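Long-range contact in putative metal resistance protein (Proteus mirabilis, PDB 6C29), which probably takes part in protein disulfide reduction as a membrane-bound redox protein, of which this chain is the N-terminal periplasmic domain with immunoglobulin folds: residues N164-L169 / T208-D213. Numbering follows the deposited sequence.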
ATOM      1  N   ASN A 164      17.810  -5.273  21.674  1.00 31.51           N
ATOM      2  CA  ASN A 164      17.101  -6.448  22.172  1.00 32.62           C
ATOM      3  C   ASN A 164      15.965  -6.896  21.234  1.00 28.80           C
ATOM      4  O   ASN A 164      14.893  -7.276  21.693  1.00 27.56           O
ATOM      5  CB  ASN A 164      16.530  -6.193  23.574  1.00 39.03           C
ATOM      6  CG  ASN A 164      17.564  -5.638  24.544  1.00 49.03           C
ATOM      7  OD1 ASN A 164      17.322  -4.640  25.222  1.00 55.12           O
ATOM      8  ND2 ASN A 164      18.727  -6.260  24.587  1.00 52.13           N
ATOM      9  N   SER A 165      16.214  -6.828  19.927  1.00 29.48           N
ATOM     10  CA  SER A 165      15.243  -7.215  18.896  1.00 26.85           C
ATOM     11  C   SER A 165      13.917  -6.458  18.998  1.00 22.47           C
ATOM     12  O   SER A 165      12.868  -6.989  18.644  1.00 22.76           O
ATOM     13  CB  SER A 165      14.966  -8.717  18.957  1.00 32.61           C
ATOM     14  OG  SER A 165      16.168  -9.446  18.817  1.00 41.40           O
ATOM     15  N   GLN A 166      13.996  -5.216  19.469  1.00 21.58           N
ATOM     16  CA  GLN A 166      12.831  -4.354  19.645  1.00 21.32           C
ATOM     17  C   GLN A 166      13.100  -2.963  19.089  1.00 16.79           C
ATOM     18  O   GLN A 166      14.084  -2.306  19.463  1.00 17.60           O
ATOM     19  CB  GLN A 166      12.485  -4.253  21.116  1.00 25.83           C
ATOM     20  CG  GLN A 166      11.263  -3.446  21.417  1.00 32.46           C
ATOM     21  CD  GLN A 166      11.032  -3.384  22.901  1.00 42.84           C
ATOM     22  OE1 GLN A 166      10.729  -4.395  23.531  1.00 45.76           O
ATOM     23  NE2 GLN A 166      11.234  -2.209  23.481  1.00 45.71           N
ATOM     24  N   LEU A 167      12.234  -2.525  18.182  1.00 16.60           N
ATOM     25  CA  LEU A 167      12.287  -1.179  17.627  1.00 16.64           C
ATOM     26  C   LEU A 167      11.406  -0.259  18.421  1.00 15.41           C
ATOM     27  O   LEU A 167      10.244  -0.594  18.675  1.00 15.52           O
ATOM     28  CB  LEU A 167      11.838  -1.203  16.177  1.00 16.99           C
ATOM     29  CG  LEU A 167      11.663   0.120  15.431  1.00 16.32           C
ATOM     30  CD1 LEU A 167      12.979   0.759  15.189  1.00 18.28           C
ATOM     31  CD2 LEU A 167      10.942  -0.136  14.085  1.00 18.12           C
ATOM     32  N   THR A 168      11.949   0.883  18.838  1.00 16.60           N
ATOM     33  CA  THR A 168      11.164   1.903  19.522  0.61 16.89           C
ATOM     34  C   THR A 168      11.180   3.192  18.731  1.00 16.59           C
ATOM     35  O   THR A 168      12.234   3.615  18.261  1.00 18.34           O
ATOM     36  CB  THR A 168      11.684   2.189  20.939  0.61 21.39           C
ATOM     37  OG1 THR A 168      11.603   0.993  21.722  0.61 23.97           O
ATOM     38  CG2 THR A 168      10.857   3.287  21.606  0.61 20.85           C
ATOM     39  N   LEU A 169      10.014   3.826  18.592  1.00 15.16           N
ATOM     40  CA  LEU A 169       9.858   5.108  17.923  1.00 15.07           C
ATOM     41  C   LEU A 169       9.288   6.144  18.868  1.00 16.30           C
ATOM     42  O   LEU A 169       8.467   5.828  19.732  1.00 16.64           O
ATOM     43  CB  LEU A 169       8.904   5.023  16.729  1.00 14.64           C
ATOM     44  CG  LEU A 169       9.031   3.896  15.720  1.00 15.63           C
ATOM     45  CD1 LEU A 169       7.954   4.030  14.607  1.00 18.52           C
ATOM     46  CD2 LEU A 169      10.397   3.861  15.142  1.00 19.15           C
ATOM     47  N   THR A 208       6.365   0.706  20.149  1.00 12.35           N
ATOM     48  CA  THR A 208       7.327  -0.373  20.257  0.51 14.18           C
ATOM     49  C   THR A 208       6.876  -1.516  19.365  1.00 14.26           C
ATOM     50  O   THR A 208       5.679  -1.823  19.256  1.00 15.46           O
ATOM     51  CB  THR A 208       7.505  -0.841  21.709  0.51 18.61           C
ATOM     52  OG1 THR A 208       6.347  -1.561  22.132  0.51 19.01           O
ATOM     53  CG2 THR A 208       7.720   0.364  22.626  0.51 22.71           C
ATOM     54  N   VAL A 209       7.852  -2.108  18.676  1.00 14.51           N
ATOM     55  CA  VAL A 209       7.626  -3.171  17.695  1.00 13.99           C
ATOM     56  C   VAL A 209       8.653  -4.292  17.932  1.00 15.87           C
ATOM     57  O   VAL A 209       9.852  -4.034  17.941  1.00 15.32           O
ATOM     58  CB  VAL A 209       7.788  -2.638  16.243  1.00 21.15           C
ATOM     59  CG1 VAL A 209       7.488  -3.731  15.255  1.00 26.95           C
ATOM     60  CG2 VAL A 209       6.895  -1.439  16.004  1.00 25.46           C
ATOM     61  N   ASP A 210       8.193  -5.521  18.164  1.00 16.96           N
ATOM     62  CA  ASP A 210       9.093  -6.667  18.243  1.00 20.33           C
ATOM     63  C   ASP A 210       9.549  -7.052  16.844  1.00 17.74           C
ATOM     64  O   ASP A 210       8.768  -7.020  15.899  1.00 19.71           O
ATOM     65  CB  ASP A 210       8.414  -7.872  18.898  1.00 32.12           C
ATOM     66  CG  ASP A 210       8.113  -7.650  20.366  1.00 49.43           C
ATOM     67  OD1 ASP A 210       8.887  -6.927  21.037  1.00 54.44           O
ATOM     68  OD2 ASP A 210       7.083  -8.189  20.837  1.00 57.11           O
ATOM     69  N   VAL A 211      10.827  -7.359  16.713  1.00 19.45           N
ATOM     70  CA  VAL A 211      11.406  -7.713  15.428  1.00 20.73           C
ATOM     71  C   VAL A 211      11.975  -9.127  15.434  1.00 24.96           C
ATOM     72  O   VAL A 211      12.585  -9.555  16.418  1.00 26.67           O
ATOM     73  CB  VAL A 211      12.516  -6.706  15.040  1.00 23.01           C
ATOM     74  CG1 VAL A 211      12.999  -6.967  13.618  1.00 24.17           C
ATOM     75  CG2 VAL A 211      12.028  -5.289  15.175  1.00 23.16           C
ATOM     76  N   THR A 212      11.742  -9.865  14.352  1.00 26.51           N
ATOM     77  CA  THR A 212      12.390 -11.161  14.169  1.00 30.31           C
ATOM     78  C   THR A 212      12.920 -11.288  12.740  1.00 34.71           C
ATOM     79  O   THR A 212      12.565 -10.503  11.863  1.00 32.27           O
ATOM     80  CB  THR A 212      11.449 -12.350  14.453  1.00 34.93           C
ATOM     81  OG1 THR A 212      10.427 -12.421  13.456  1.00 36.79           O
ATOM     82  CG2 THR A 212      10.823 -12.246  15.839  1.00 36.08           C
ATOM     83  N   ASP A 213      13.767 -12.286  12.505  1.00 38.00           N
ATOM     84  CA  ASP A 213      14.140 -12.633  11.147  1.00 42.27           C
ATOM     85  C   ASP A 213      12.997 -13.407  10.511  1.00 43.08           C
ATOM     86  O   ASP A 213      11.960 -13.618  11.148  1.00 42.67           O
ATOM     87  CB  ASP A 213      15.453 -13.434  11.130  1.00 48.78           C
ATOM     88  CG  ASP A 213      15.369 -14.766  11.884  1.00 55.72           C
ATOM     89  OD1 ASP A 213      14.267 -15.284  12.156  1.00 57.05           O
ATOM     90  OD2 ASP A 213      16.443 -15.305  12.213  1.00 61.69           O
TER
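Leu-167 sits opposite Val-209 in an antiparallel hydrogen-bonded pair, each giving its N-H to the other's carbonyl: Leu-167 N reaches Val-209 O at 2.8 Å, and Val-209 N reaches Leu-167 O at the same 2.8 Å. On the buried face the bases of the two side chains stand side by side, CB of Leu-167 being 4.3 Å from CB of Val-209, while two residues on CG2 of Val-211 comes to 4.2 Å from Leu-167 CB. Leu-167 has CG anti to its backbone N (chi1 173°), which carries its branched end onward to Leu-227 of strand 226-233; Val-209 and Val-211 meet Tyr-193. Beta-branched valines suit the extended backbone, and the longer leucine spans toward the facing strand of the sandwich.

Gln-166, Asp-210, Thr-168 and Thr-208 occupy the other, more polar face. The extended Gln-166 side chain crosses Asp-210 obliquely, amide and carboxylate planes 43° apart, with OE1 4.0 Å from Asp-210 OD1: two oxygens near each other, not bonded. Both polar groups suit a face open to solvent. The two threonines are neighbours whose CB branches leave the sheet on this same face; threonine combines a beta-branch fit for a strand with a hydroxyl fit for a partly exposed surface.

Asn-164 and Ser-165, both at positive phi and psi, form the left-handed-region turn linking strand 155-163 to strand 166-173. The Ser-165 carbonyl still accepts from Val-211 N at 2.8 Å, and its small hydroxyl fits the turn, making a weak bond to Ala-219 O. The pairing joins the two central strands of a four-stranded immunoglobulin-type sheet: backbone bonds set the register, the apolar face seals against the core, and the polar face can meet solvent.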